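Local coordinates for protein vinylacetyl-CoA Delta-isomerase (PDB 6VJR) that probably dehydrates 4-hydroxybutyryl-CoA and isomerises vinylacetyl-CoA, using a [4Fe-4S] cluster, an iron ion and FAD bound between subunits of a four-chain assembly, at residues 295-300 with 334-339; 375-380 with 438-443; 379-384 with 431-436. All coordinates share one frame; numbering follows the deposited sequence. Where two conformers were deposited one is given.

Following the chain from its N terminus, contact 1 comes first: helix 295-314 turns back through a short connection into helix 320-345, and 295-300 meets 334-339 after 33 mostly helical residues. That loop is complete before the other two open. Contacts 2 and 3 both start on helix 372-384 and share Leu-379 and Ala-380; contact 3 closes first, at the end of helix 418-432, and contact 2 closes just beyond it, on helix 437-446, so 3 nests within 2. Contact 1 stays in series but touches contact 2 directly through the salt bridge from Lys-296 to Glu-443. Together they tie the helical C-terminal region to the metal centre and to two FAD sites.

Contact 1: residues 295-300 with 334-339; sequences CKTGLG and ETIFAA. With SF4 (iron/sulfur cluster), chain E.
The Phe-337 ring is the flat group of this contact, and Thr-297 comes to it at a slant, its OG1 lying 3.9 Å from CD1 of Phe-337. The same ring makes a cation-pi interaction with Arg-88, and Tyr-490 of the second subunit packs on it. The side chains of Thr-297 and Phe-337 cross at nearly a right angle. The threonine methyl makes the closest approach: CG2 of Thr-297 sits 3.6 Å from the backbone N of Phe-337 and 3.7 Å from CG2 of Ile-336, whose side chain runs past that of Thr-297 in the opposite direction. With chi1 at 71°, OG1 of Thr-297 is hydrogen-bonded to the Val-294 carbonyl, and the methyl is left to face helix 320-345. On the other side of this turn Cys-295 SG binds FE2 of the iron-sulfur cluster at 2.2 Å, while NZ of Lys-296 comes within 3.1 Å of the cluster sulfur S4 and also forms a salt bridge with Glu-443 and a hydrogen bond with the carbonyl of Gly-439. Because the hydroxyl is taken up by Val-294, 295-300 and 334-339 meet by van der Waals packing alone; next door, Asn-333 ND2 is hydrogen-bonded to Thr-297 O.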
loop_
_atom_site.group_PDB
_atom_site.type_symbol
_atom_site.label_atom_id
_atom_site.label_comp_id
_atom_site.label_asym_id
_atom_site.label_seq_id
_atom_site.Cartn_x
_atom_site.Cartn_y
_atom_site.Cartn_z
ATOM N N CYS A 295 6.921 -22.085 -1.193
ATOM C CA CYS A 295 5.788 -23.008 -1.100
ATOM C C CYS A 295 4.455 -22.234 -1.191
ATOM O O CYS A 295 3.502 -22.673 -1.830
ATOM C CB CYS A 295 5.849 -23.877 0.155
ATOM S SG CYS A 295 5.657 -22.939 1.697
ATOM N N LYS A 296 4.408 -21.029 -0.620
ATOM C CA LYS A 296 3.184 -20.262 -0.556
ATOM C C LYS A 296 2.781 -19.725 -1.933
ATOM O O LYS A 296 1.631 -19.345 -2.156
ATOM C CB LYS A 296 3.363 -19.048 0.358
ATOM C CG LYS A 296 3.707 -19.393 1.798
ATOM C CD LYS A 296 2.749 -20.288 2.551
ATOM C CE LYS A 296 3.362 -20.635 3.898
ATOM N NZ LYS A 296 2.538 -21.552 4.652
ATOM N N THR A 297 3.727 -19.732 -2.871
ATOM C CA THR A 297 3.410 -19.344 -4.229
ATOM C C THR A 297 2.607 -20.420 -4.960
ATOM O O THR A 297 1.848 -20.089 -5.889
ATOM C CB THR A 297 4.614 -18.885 -5.033
ATOM O OG1 THR A 297 5.497 -19.943 -5.363
ATOM C CG2 THR A 297 5.372 -17.777 -4.339
ATOM N N GLY A 298 2.819 -21.695 -4.601
ATOM C CA GLY A 298 1.959 -22.742 -5.111
ATOM C C GLY A 298 0.520 -22.640 -4.570
ATOM O O GLY A 298 -0.454 -22.858 -5.296
ATOM N N LEU A 299 0.384 -22.292 -3.291
ATOM C CA LEU A 299 -0.923 -22.021 -2.722
ATOM C C LEU A 299 -1.563 -20.798 -3.399
ATOM O O LEU A 299 -2.749 -20.801 -3.709
ATOM C CB LEU A 299 -0.790 -21.783 -1.222
ATOM C CG LEU A 299 -0.823 -23.025 -0.348
ATOM C CD1 LEU A 299 0.304 -23.996 -0.710
ATOM C CD2 LEU A 299 -0.793 -22.644 1.090
ATOM N N GLY A 300 -0.754 -19.774 -3.671
ATOM C CA GLY A 300 -1.213 -18.619 -4.421
ATOM C C GLY A 300 -1.769 -19.010 -5.781
ATOM O O GLY A 300 -2.808 -18.501 -6.190
ATOM N N GLU A 334 4.215 -13.781 -7.848
ATOM C CA GLU A 334 5.487 -13.984 -8.528
ATOM C C GLU A 334 6.618 -13.182 -7.911
ATOM O O GLU A 334 7.783 -13.547 -8.003
ATOM C CB GLU A 334 5.401 -13.712 -10.015
ATOM C CG GLU A 334 4.411 -14.625 -10.722
ATOM C CD GLU A 334 4.666 -16.121 -10.679
ATOM O OE1 GLU A 334 5.811 -16.569 -10.401
ATOM O OE2 GLU A 334 3.688 -16.833 -11.022
ATOM N N THR A 335 6.283 -12.067 -7.265
ATOM C CA THR A 335 7.275 -11.260 -6.566
ATOM C C THR A 335 7.918 -12.117 -5.454
ATOM O O THR A 335 9.119 -12.086 -5.222
ATOM C CB THR A 335 6.621 -9.970 -6.026
ATOM O OG1 THR A 335 6.243 -9.139 -7.119
ATOM C CG2 THR A 335 7.632 -9.132 -5.257
ATOM N N ILE A 336 7.094 -12.856 -4.698
ATOM C CA ILE A 336 7.590 -13.751 -3.664
ATOM C C ILE A 336 8.464 -14.819 -4.306
ATOM O O ILE A 336 9.589 -15.111 -3.823
ATOM C CB ILE A 336 6.429 -14.371 -2.863
ATOM C CG1 ILE A 336 5.697 -13.291 -2.104
ATOM C CG2 ILE A 336 6.954 -15.476 -1.954
ATOM C CD1 ILE A 336 4.314 -13.723 -1.670
ATOM N N PHE A 337 7.926 -15.434 -5.358
ATOM C CA PHE A 337 8.681 -16.501 -5.991
ATOM C C PHE A 337 10.070 -16.018 -6.419
ATOM O O PHE A 337 11.085 -16.723 -6.224
ATOM C CB PHE A 337 7.900 -16.984 -7.224
ATOM C CG PHE A 337 8.610 -18.073 -7.991
ATOM C CD1 PHE A 337 8.752 -19.336 -7.452
ATOM C CD2 PHE A 337 9.122 -17.828 -9.269
ATOM C CE1 PHE A 337 9.453 -20.330 -8.147
ATOM C CE2 PHE A 337 9.817 -18.820 -9.932
ATOM C CZ PHE A 337 9.957 -20.059 -9.375
ATOM N N ALA A 338 10.112 -14.863 -7.084
ATOM C CA ALA A 338 11.361 -14.298 -7.608
ATOM C C ALA A 338 12.366 -14.119 -6.477
ATOM O O ALA A 338 13.541 -14.438 -6.619
ATOM C CB ALA A 338 11.064 -13.017 -8.269
ATOM N N ALA A 339 11.927 -13.555 -5.346
ATOM C CA ALA A 339 12.829 -13.326 -4.222
ATOM C C ALA A 339 13.443 -14.637 -3.738
ATOM O O ALA A 339 14.634 -14.705 -3.450
ATOM C CB ALA A 339 12.147 -12.503 -3.141
HETATM FE FE1 SF4 E . 6.732 -24.151 5.793
HETATM FE FE2 SF4 E . 5.241 -24.067 3.486
HETATM FE FE3 SF4 E . 4.779 -25.930 5.241
HETATM FE FE4 SF4 E . 6.959 -26.098 3.686
HETATM S S1 SF4 E . 4.830 -26.318 3.026
HETATM S S2 SF4 E . 6.871 -26.442 6.009
HETATM S S3 SF4 E . 7.548 -23.843 3.616
HETATM S S4 SF4 E . 4.564 -23.700 5.641
#

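Contact 2: residues 375-380 with 438-443; sequences EISRLA and VGYLTE. With FE (Fe (III) ion), chain I; FAD (flavin-adenine dinucleotide), chain F; SF4 (iron/sulfur cluster), chain E.
Tyr-440 reaches across to helix 372-384 and presses its phenol against Ile-376 and Ser-377. Its CB points at the facing helix, and with CG anti to the backbone N (chi1 -173°) the ring is carried straight in between segments 375-380 and 438-443, whose local helix axes come within 11.1 Å, with their N-to-C directions 127° apart. Along one edge, CD2 and CE2 of Tyr-440 meet OG of Ser-377 near the ring plane, CE2 at 3.5 Å; the serine has two conformers, and this holds for the one described. Tyr-440 also packs on Leu-299 of helix 295-314. At the tip, OH of Tyr-440 lies 3.5 Å from both CG2 and CD1 of Ile-376, the two side chains crossing at about a right angle. Leu-441 adds its CD2 methyl, 3.5 Å from Ser-377 OG, while that hydroxyl is hydrogen-bonded to the carbonyl of Pro-373. A wider pi-type turn spans 438-443, closed by Glu-443 N to Val-438 O at 2.9 Å. Glu-443 points the other way: its OE2 binds the iron ion at 1.9 Å, alongside His-289 and Tyr-293, and its CG lies 3.4 Å from C7 of the flavin. Thus one face of helix 437-446 packs into the helical C-terminal region, consistent with its membership of the acyl-CoA dehydrogenase clan, and another supplies a ligand to the metal centre beside FAD.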
loop_
_atom_site.group_PDB
_atom_site.type_symbol
_atom_site.label_atom_id
_atom_site.label_comp_id
_atom_site.label_asym_id
_atom_site.label_seq_id
_atom_site.Cartn_x
_atom_site.Cartn_y
_atom_site.Cartn_z
ATOM N N GLU A 375 -3.218 -9.855 0.915
ATOM C CA GLU A 375 -3.833 -9.116 -0.175
ATOM C C GLU A 375 -4.435 -10.054 -1.226
ATOM O O GLU A 375 -5.513 -9.827 -1.815
ATOM C CB GLU A 375 -2.810 -8.178 -0.774
ATOM C CG GLU A 375 -3.398 -7.289 -1.889
ATOM C CD GLU A 375 -4.557 -6.348 -1.586
ATOM O OE1 GLU A 375 -4.946 -6.266 -0.416
ATOM O OE2 GLU A 375 -5.129 -5.737 -2.533
ATOM N N ILE A 376 -3.713 -11.150 -1.542
ATOM C CA ILE A 376 -4.240 -12.115 -2.491
ATOM C C ILE A 376 -5.566 -12.666 -1.968
ATOM O O ILE A 376 -6.552 -12.842 -2.724
ATOM C CB ILE A 376 -3.155 -13.184 -2.751
ATOM C CG1 ILE A 376 -1.898 -12.594 -3.445
ATOM C CG2 ILE A 376 -3.711 -14.323 -3.584
ATOM C CD1 ILE A 376 -0.705 -13.519 -3.491
ATOM N N SER A 377 -5.628 -12.932 -0.666
ATOM C CA SER A 377 -6.846 -13.430 -0.060
ATOM C C SER A 377 -7.977 -12.409 -0.135
ATOM O O SER A 377 -9.118 -12.774 -0.425
ATOM C CB SER A 377 -6.580 -13.817 1.365
ATOM O OG SER A 377 -5.715 -14.932 1.396
ATOM N N ARG A 378 -7.669 -11.147 0.142
ATOM C CA ARG A 378 -8.674 -10.086 0.067
ATOM C C ARG A 378 -9.276 -10.024 -1.332
ATOM O O ARG A 378 -10.488 -9.980 -1.513
ATOM C CB ARG A 378 -8.072 -8.746 0.466
ATOM C CG ARG A 378 -9.093 -7.638 0.638
ATOM C CD ARG A 378 -8.425 -6.348 1.067
ATOM N NE ARG A 378 -7.723 -5.666 -0.004
ATOM C CZ ARG A 378 -8.286 -4.905 -0.924
ATOM N NH1 ARG A 378 -9.549 -4.483 -0.797
ATOM N NH2 ARG A 378 -7.536 -4.469 -1.905
ATOM N N LEU A 379 -8.416 -10.052 -2.353
ATOM C CA LEU A 379 -8.863 -9.960 -3.733
ATOM C C LEU A 379 -9.709 -11.169 -4.126
ATOM O O LEU A 379 -10.673 -11.038 -4.877
ATOM C CB LEU A 379 -7.699 -9.745 -4.687
ATOM C CG LEU A 379 -6.938 -8.437 -4.498
ATOM C CD1 LEU A 379 -5.739 -8.388 -5.392
ATOM C CD2 LEU A 379 -7.839 -7.213 -4.722
ATOM N N ALA A 380 -9.287 -12.360 -3.700
ATOM C CA ALA A 380 -10.097 -13.563 -3.922
ATOM C C ALA A 380 -11.512 -13.430 -3.357
ATOM O O ALA A 380 -12.496 -13.831 -3.991
ATOM C CB ALA A 380 -9.377 -14.810 -3.412
ATOM N N VAL A 438 -4.755 -20.905 8.155
ATOM C CA VAL A 438 -3.745 -20.996 9.195
ATOM C C VAL A 438 -2.353 -20.984 8.585
ATOM O O VAL A 438 -1.490 -20.240 9.015
ATOM C CB VAL A 438 -3.954 -22.236 10.066
ATOM C CG1 VAL A 438 -2.755 -22.534 10.971
ATOM C CG2 VAL A 438 -5.233 -22.080 10.836
ATOM N N GLY A 439 -2.165 -21.801 7.563
ATOM C CA GLY A 439 -0.882 -21.834 6.893
ATOM C C GLY A 439 -0.691 -20.699 5.895
ATOM O O GLY A 439 0.353 -20.033 5.918
ATOM N N TYR A 440 -1.717 -20.384 5.099
ATOM C CA TYR A 440 -1.492 -19.433 4.028
ATOM C C TYR A 440 -1.273 -18.016 4.584
ATOM O O TYR A 440 -0.495 -17.243 4.028
ATOM C CB TYR A 440 -2.641 -19.494 3.022
ATOM C CG TYR A 440 -2.406 -18.652 1.785
ATOM C CD1 TYR A 440 -1.283 -18.811 1.011
ATOM C CD2 TYR A 440 -3.243 -17.608 1.457
ATOM C CE1 TYR A 440 -1.050 -18.042 -0.111
ATOM C CE2 TYR A 440 -3.010 -16.824 0.334
ATOM C CZ TYR A 440 -1.883 -16.988 -0.425
ATOM O OH TYR A 440 -1.624 -16.206 -1.510
ATOM N N LEU A 441 -1.998 -17.676 5.638
ATOM C CA LEU A 441 -1.932 -16.356 6.236
ATOM C C LEU A 441 -1.036 -16.364 7.460
ATOM O O LEU A 441 0.054 -15.787 7.422
ATOM C CB LEU A 441 -3.323 -15.784 6.534
ATOM C CG LEU A 441 -4.250 -15.655 5.339
ATOM C CD1 LEU A 441 -5.583 -15.008 5.756
ATOM C CD2 LEU A 441 -3.599 -14.879 4.227
ATOM N N THR A 442 -1.470 -16.989 8.554
ATOM C CA THR A 442 -0.758 -16.786 9.797
ATOM C C THR A 442 0.642 -17.421 9.821
ATOM O O THR A 442 1.559 -16.850 10.429
ATOM C CB THR A 442 -1.655 -17.240 10.954
ATOM O OG1 THR A 442 -2.977 -16.714 10.782
ATOM C CG2 THR A 442 -1.123 -16.683 12.262
ATOM N N GLU A 443 0.843 -18.576 9.168
ATOM C CA GLU A 443 2.181 -19.128 9.118
ATOM C C GLU A 443 3.058 -18.303 8.170
ATOM O O GLU A 443 4.241 -18.136 8.421
ATOM C CB GLU A 443 2.173 -20.591 8.710
ATOM C CG GLU A 443 3.455 -21.257 9.184
ATOM C CD GLU A 443 4.552 -21.372 8.190
ATOM O OE1 GLU A 443 4.214 -21.257 6.978
ATOM O OE2 GLU A 443 5.690 -21.664 8.625
HETATM FE FE FE I . 7.462 -22.220 8.015
HETATM P PA FAD F . 5.947 -13.909 19.646
HETATM O O1A FAD F . 7.416 -13.977 19.738
HETATM O O2A FAD F . 5.179 -13.963 20.905
HETATM O O5B FAD F . 5.622 -12.669 18.702
HETATM C C5B FAD F . 4.476 -11.812 18.927
HETATM C C4B FAD F . 4.868 -10.400 18.602
HETATM O O4B FAD F . 5.772 -9.906 19.621
HETATM C C3B FAD F . 5.575 -10.165 17.253
HETATM O O3B FAD F . 5.162 -8.919 16.686
HETATM C C2B FAD F . 7.046 -10.104 17.644
HETATM O O2B FAD F . 7.911 -9.414 16.754
HETATM C C1B FAD F . 6.957 -9.413 19.007
HETATM N N9A FAD F . 8.061 -9.738 19.900
HETATM C C8A FAD F . 8.377 -10.931 20.515
HETATM N N7A FAD F . 9.428 -10.888 21.295
HETATM C C5A FAD F . 9.862 -9.581 21.173
HETATM C C6A FAD F . 10.948 -8.892 21.753
HETATM N N6A FAD F . 11.772 -9.457 22.637
HETATM N N1A FAD F . 11.146 -7.608 21.378
HETATM C C2A FAD F . 10.275 -7.049 20.518
HETATM N N3A FAD F . 9.200 -7.576 19.936
HETATM C C4A FAD F . 9.044 -8.865 20.298
HETATM N N1 FAD F . 8.455 -23.259 14.828
HETATM C C2 FAD F . 9.208 -24.408 14.865
HETATM O O2 FAD F . 10.233 -24.514 15.557
HETATM N N3 FAD F . 8.848 -25.463 14.048
HETATM C C4 FAD F . 7.773 -25.511 13.208
HETATM O O4 FAD F . 7.469 -26.525 12.605
HETATM C C4X FAD F . 6.933 -24.323 13.259
HETATM N N5 FAD F . 5.838 -24.290 12.492
HETATM C C5X FAD F . 4.941 -23.266 12.715
HETATM C C6 FAD F . 3.672 -23.294 12.118
HETATM C C7 FAD F . 2.729 -22.306 12.357
HETATM C C7M FAD F . 1.341 -22.433 11.778
HETATM C C8 FAD F . 3.099 -21.167 13.100
HETATM C C8M FAD F . 2.136 -20.030 13.281
HETATM C C9 FAD F . 4.365 -21.070 13.627
HETATM C C9A FAD F . 5.289 -22.133 13.468
HETATM N N10 FAD F . 6.535 -22.123 14.093
HETATM C C10 FAD F . 7.365 -23.245 14.093
HETATM C "C1'" FAD F . 6.753 -21.060 15.093
HETATM C "C2'" FAD F . 7.190 -19.700 14.606
HETATM O "O2'" FAD F . 8.593 -19.765 14.343
HETATM C "C3'" FAD F . 6.892 -18.641 15.677
HETATM O "O3'" FAD F . 5.484 -18.498 15.704
HETATM C "C4'" FAD F . 7.627 -17.303 15.500
HETATM O "O4'" FAD F . 9.028 -17.456 15.767
HETATM C "C5'" FAD F . 7.079 -16.210 16.399
HETATM O "O5'" FAD F . 7.165 -16.619 17.754
HETATM P P FAD F . 5.913 -16.614 18.679
HETATM O O1P FAD F . 4.805 -17.389 18.116
HETATM O O2P FAD F . 6.390 -16.950 20.030
HETATM O O3P FAD F . 5.373 -15.106 18.718
HETATM FE FE1 SF4 E . 6.732 -24.151 5.793
HETATM FE FE2 SF4 E . 5.241 -24.067 3.486
HETATM FE FE3 SF4 E . 4.779 -25.930 5.241
HETATM FE FE4 SF4 E . 6.959 -26.098 3.686
HETATM S S1 SF4 E . 4.830 -26.318 3.026
HETATM S S2 SF4 E . 6.871 -26.442 6.009
HETATM S S3 SF4 E . 7.548 -23.843 3.616
HETATM S S4 SF4 E . 4.564 -23.700 5.641
#

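Contact 3: residues 379-384 with 431-436; sequences LAQDIA and MTLGRN. With FAD (flavin-adenine dinucleotide), chain V.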
loop_
_atom_site.group_PDB
_atom_site.type_symbol
_atom_site.label_atom_id
_atom_site.label_comp_id
_atom_site.label_asym_id
_atom_site.label_seq_id
_atom_site.Cartn_x
_atom_site.Cartn_y
_atom_site.Cartn_z
ATOM N N LEU A 379 -8.416 -10.052 -2.353
ATOM C CA LEU A 379 -8.863 -9.960 -3.733
ATOM C C LEU A 379 -9.709 -11.169 -4.126
ATOM O O LEU A 379 -10.673 -11.038 -4.877
ATOM C CB LEU A 379 -7.699 -9.745 -4.687
ATOM C CG LEU A 379 -6.938 -8.437 -4.498
ATOM C CD1 LEU A 379 -5.739 -8.388 -5.392
ATOM C CD2 LEU A 379 -7.839 -7.213 -4.722
ATOM N N ALA A 380 -9.287 -12.360 -3.700
ATOM C CA ALA A 380 -10.097 -13.563 -3.922
ATOM C C ALA A 380 -11.512 -13.430 -3.357
ATOM O O ALA A 380 -12.496 -13.831 -3.991
ATOM C CB ALA A 380 -9.377 -14.810 -3.412
ATOM N N GLN A 381 -11.622 -12.854 -2.166
ATOM C CA GLN A 381 -12.933 -12.695 -1.556
ATOM C C GLN A 381 -13.757 -11.672 -2.327
ATOM O O GLN A 381 -14.958 -11.849 -2.473
ATOM C CB GLN A 381 -12.815 -12.286 -0.096
ATOM C CG GLN A 381 -12.201 -13.370 0.766
ATOM C CD GLN A 381 -12.435 -13.126 2.238
ATOM O OE1 GLN A 381 -12.990 -12.090 2.648
ATOM N NE2 GLN A 381 -12.073 -14.115 3.042
ATOM N N ASP A 382 -13.126 -10.604 -2.810
ATOM C CA ASP A 382 -13.835 -9.630 -3.669
ATOM C C ASP A 382 -14.441 -10.342 -4.886
ATOM O O ASP A 382 -15.641 -10.253 -5.214
ATOM C CB ASP A 382 -12.866 -8.549 -4.109
ATOM C CG ASP A 382 -13.402 -7.450 -5.026
ATOM O OD1 ASP A 382 -14.618 -7.496 -5.430
ATOM O OD2 ASP A 382 -12.607 -6.533 -5.349
ATOM N N ILE A 383 -13.595 -11.116 -5.587
ATOM C CA ILE A 383 -14.044 -11.778 -6.809
ATOM C C ILE A 383 -15.151 -12.793 -6.513
ATOM O O ILE A 383 -16.043 -12.995 -7.326
ATOM C CB ILE A 383 -12.838 -12.408 -7.527
ATOM C CG1 ILE A 383 -11.855 -11.318 -7.985
ATOM C CG2 ILE A 383 -13.310 -13.281 -8.676
ATOM C CD1 ILE A 383 -10.512 -11.787 -8.416
ATOM N N ALA A 384 -15.085 -13.478 -5.369
ATOM C CA ALA A 384 -16.033 -14.558 -5.067
ATOM C C ALA A 384 -17.458 -14.053 -4.824
ATOM O O ALA A 384 -18.434 -14.715 -5.213
ATOM C CB ALA A 384 -15.544 -15.321 -3.879
ATOM N N MET A 431 -9.145 -21.383 2.305
ATOM C CA MET A 431 -7.818 -20.792 2.173
ATOM C C MET A 431 -7.722 -19.374 2.746
ATOM O O MET A 431 -6.600 -18.909 2.978
ATOM C CB MET A 431 -7.383 -20.797 0.714
ATOM C CG MET A 431 -7.213 -22.208 0.193
ATOM S SD MET A 431 -6.548 -22.295 -1.471
ATOM C CE MET A 431 -4.826 -21.923 -1.082
ATOM N N THR A 432 -8.847 -18.676 2.951
ATOM C CA THR A 432 -8.815 -17.277 3.413
ATOM C C THR A 432 -9.319 -17.085 4.840
ATOM O O THR A 432 -8.915 -16.125 5.487
ATOM C CB THR A 432 -9.580 -16.428 2.397
ATOM O OG1 THR A 432 -10.965 -16.746 2.385
ATOM C CG2 THR A 432 -8.976 -16.529 1.006
ATOM N N LEU A 433 -10.187 -17.977 5.328
ATOM C CA LEU A 433 -10.712 -17.952 6.683
ATOM C C LEU A 433 -10.504 -19.264 7.445
ATOM O O LEU A 433 -10.388 -19.254 8.672
ATOM C CB LEU A 433 -12.193 -17.590 6.690
ATOM C CG LEU A 433 -12.536 -16.199 6.175
ATOM C CD1 LEU A 433 -14.036 -16.002 6.051
ATOM C CD2 LEU A 433 -11.921 -15.203 7.072
ATOM N N GLY A 434 -10.515 -20.388 6.753
ATOM C CA GLY A 434 -10.608 -21.693 7.364
ATOM C C GLY A 434 -9.270 -22.363 7.593
ATOM O O GLY A 434 -8.252 -21.707 7.863
ATOM N N ARG A 435 -9.293 -23.705 7.452
ATOM C CA ARG A 435 -8.204 -24.482 8.013
ATOM C C ARG A 435 -6.893 -24.173 7.295
ATOM O O ARG A 435 -5.821 -24.200 7.914
ATOM C CB ARG A 435 -8.477 -25.984 7.850
ATOM C CG ARG A 435 -9.367 -26.643 8.874
ATOM C CD ARG A 435 -9.258 -28.147 8.821
ATOM N NE ARG A 435 -8.177 -28.568 9.721
ATOM C CZ ARG A 435 -7.870 -29.802 10.029
ATOM N NH1 ARG A 435 -6.915 -30.027 10.932
ATOM N NH2 ARG A 435 -8.528 -30.784 9.452
ATOM N N ASN A 436 -6.964 -23.973 5.963
ATOM C CA ASN A 436 -5.748 -23.746 5.209
ATOM C C ASN A 436 -5.281 -22.290 5.271
ATOM O O ASN A 436 -4.172 -21.981 4.842
ATOM C CB ASN A 436 -5.873 -24.378 3.829
ATOM C CG ASN A 436 -5.730 -25.890 3.829
ATOM O OD1 ASN A 436 -6.254 -26.577 2.947
ATOM N ND2 ASN A 436 -5.080 -26.448 4.834
HETATM P PA FAD V . -21.284 -10.686 -6.846
HETATM O O1A FAD V . -22.181 -9.654 -7.409
HETATM O O2A FAD V . -21.326 -12.066 -7.406
HETATM O O5B FAD V . -19.829 -10.060 -6.893
HETATM C C5B FAD V . -18.674 -10.912 -7.095
HETATM C C4B FAD V . -17.644 -10.168 -7.910
HETATM O O4B FAD V . -18.160 -10.028 -9.253
HETATM C C3B FAD V . -17.319 -8.729 -7.432
HETATM O O3B FAD V . -15.948 -8.416 -7.693
HETATM C C2B FAD V . -18.254 -7.847 -8.302
HETATM O O2B FAD V . -17.837 -6.511 -8.515
HETATM C C1B FAD V . -18.245 -8.642 -9.604
HETATM N N9A FAD V . -19.401 -8.426 -10.459
HETATM C C8A FAD V . -20.688 -8.846 -10.252
HETATM N N7A FAD V . -21.513 -8.502 -11.217
HETATM C C5A FAD V . -20.730 -7.811 -12.115
HETATM C C6A FAD V . -21.026 -7.216 -13.358
HETATM N N6A FAD V . -22.234 -7.249 -13.907
HETATM N N1A FAD V . -20.022 -6.573 -14.007
HETATM C C2A FAD V . -18.813 -6.584 -13.427
HETATM N N3A FAD V . -18.420 -7.106 -12.266
HETATM C C4A FAD V . -19.419 -7.755 -11.663
HETATM N N1 FAD V . -27.757 -7.715 1.224
HETATM C C2 FAD V . -29.011 -7.382 1.662
HETATM O O2 FAD V . -29.926 -7.067 0.902
HETATM N N3 FAD V . -29.287 -7.407 3.012
HETATM C C4 FAD V . -28.427 -7.686 4.039
HETATM O O4 FAD V . -28.815 -7.750 5.211
HETATM C C4X FAD V . -27.148 -8.118 3.578
HETATM N N5 FAD V . -26.243 -8.487 4.499
HETATM C C5X FAD V . -25.079 -9.079 4.055
HETATM C C6 FAD V . -24.190 -9.670 4.961
HETATM C C7 FAD V . -23.040 -10.335 4.532
HETATM C C7M FAD V . -22.153 -11.051 5.518
HETATM C C8 FAD V . -22.629 -10.203 3.204
HETATM C C8M FAD V . -21.390 -10.882 2.695
HETATM C C9 FAD V . -23.495 -9.630 2.293
HETATM C C9A FAD V . -24.719 -9.051 2.699
HETATM N N10 FAD V . -25.621 -8.495 1.788
HETATM C C10 FAD V . -26.895 -8.105 2.162
HETATM C "C1'" FAD V . -25.364 -8.713 0.355
HETATM C "C2'" FAD V . -24.357 -7.807 -0.325
HETATM O "O2'" FAD V . -25.025 -6.592 -0.645
HETATM C "C3'" FAD V . -23.840 -8.496 -1.574
HETATM O "O3'" FAD V . -22.967 -9.512 -1.111
HETATM C "C4'" FAD V . -23.167 -7.546 -2.574
HETATM O "O4'" FAD V . -24.084 -6.678 -3.230
HETATM C "C5'" FAD V . -22.353 -8.293 -3.606
HETATM O "O5'" FAD V . -23.271 -9.148 -4.348
HETATM P P FAD V . -22.916 -10.697 -4.494
HETATM O O1P FAD V . -22.689 -11.288 -3.185
HETATM O O2P FAD V . -23.965 -11.272 -5.365
HETATM O O3P FAD V . -21.537 -10.777 -5.253
#
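Gln-381 and Thr-432 lie alongside each other with their side chains running in opposite directions, so that the amide of one ends beside the hydroxyl of the other. Gln-381 is extended beyond CG (chi2 -164°), which carries NE2 to OG1 of Thr-432 at 2.9 Å. The bond is nearly straight, 164° at the hydrogen, and the acceptor lies almost exactly in the amide plane. Two conformers of Gln-381 were modelled, and the bond belongs to the one described. Leu-433, the first residue to leave helical geometry after helix 418-432, covers the same nitrogen with its isobutyl group, its CG being 3.8 Å from Gln-381 NE2. Thr-432 OG1 also hydrogen-bonds to the carbonyl of Ile-428 in its own helix. The other end of the amide faces across the subunit boundary: OE1 of Gln-381 is hydrogen-bonded to the hydroxyls of Tyr-374 and Thr-442 of the third subunit. Next along the helix, Asp-382 turns to the cofactor, and its OD1 accepts a hydrogen bond at 2.8 Å from the ribose O3B of FAD, which residues of the third subunit also hold, while OD2 forms a salt bridge with Lys-325. With hydroxyl partners at OE1 and an acceptor at NE2, both ends of the buried amide have partners, a pattern that favours this orientation in the conformer described and links the end of helix 418-432 to a subunit interface where FAD is bound.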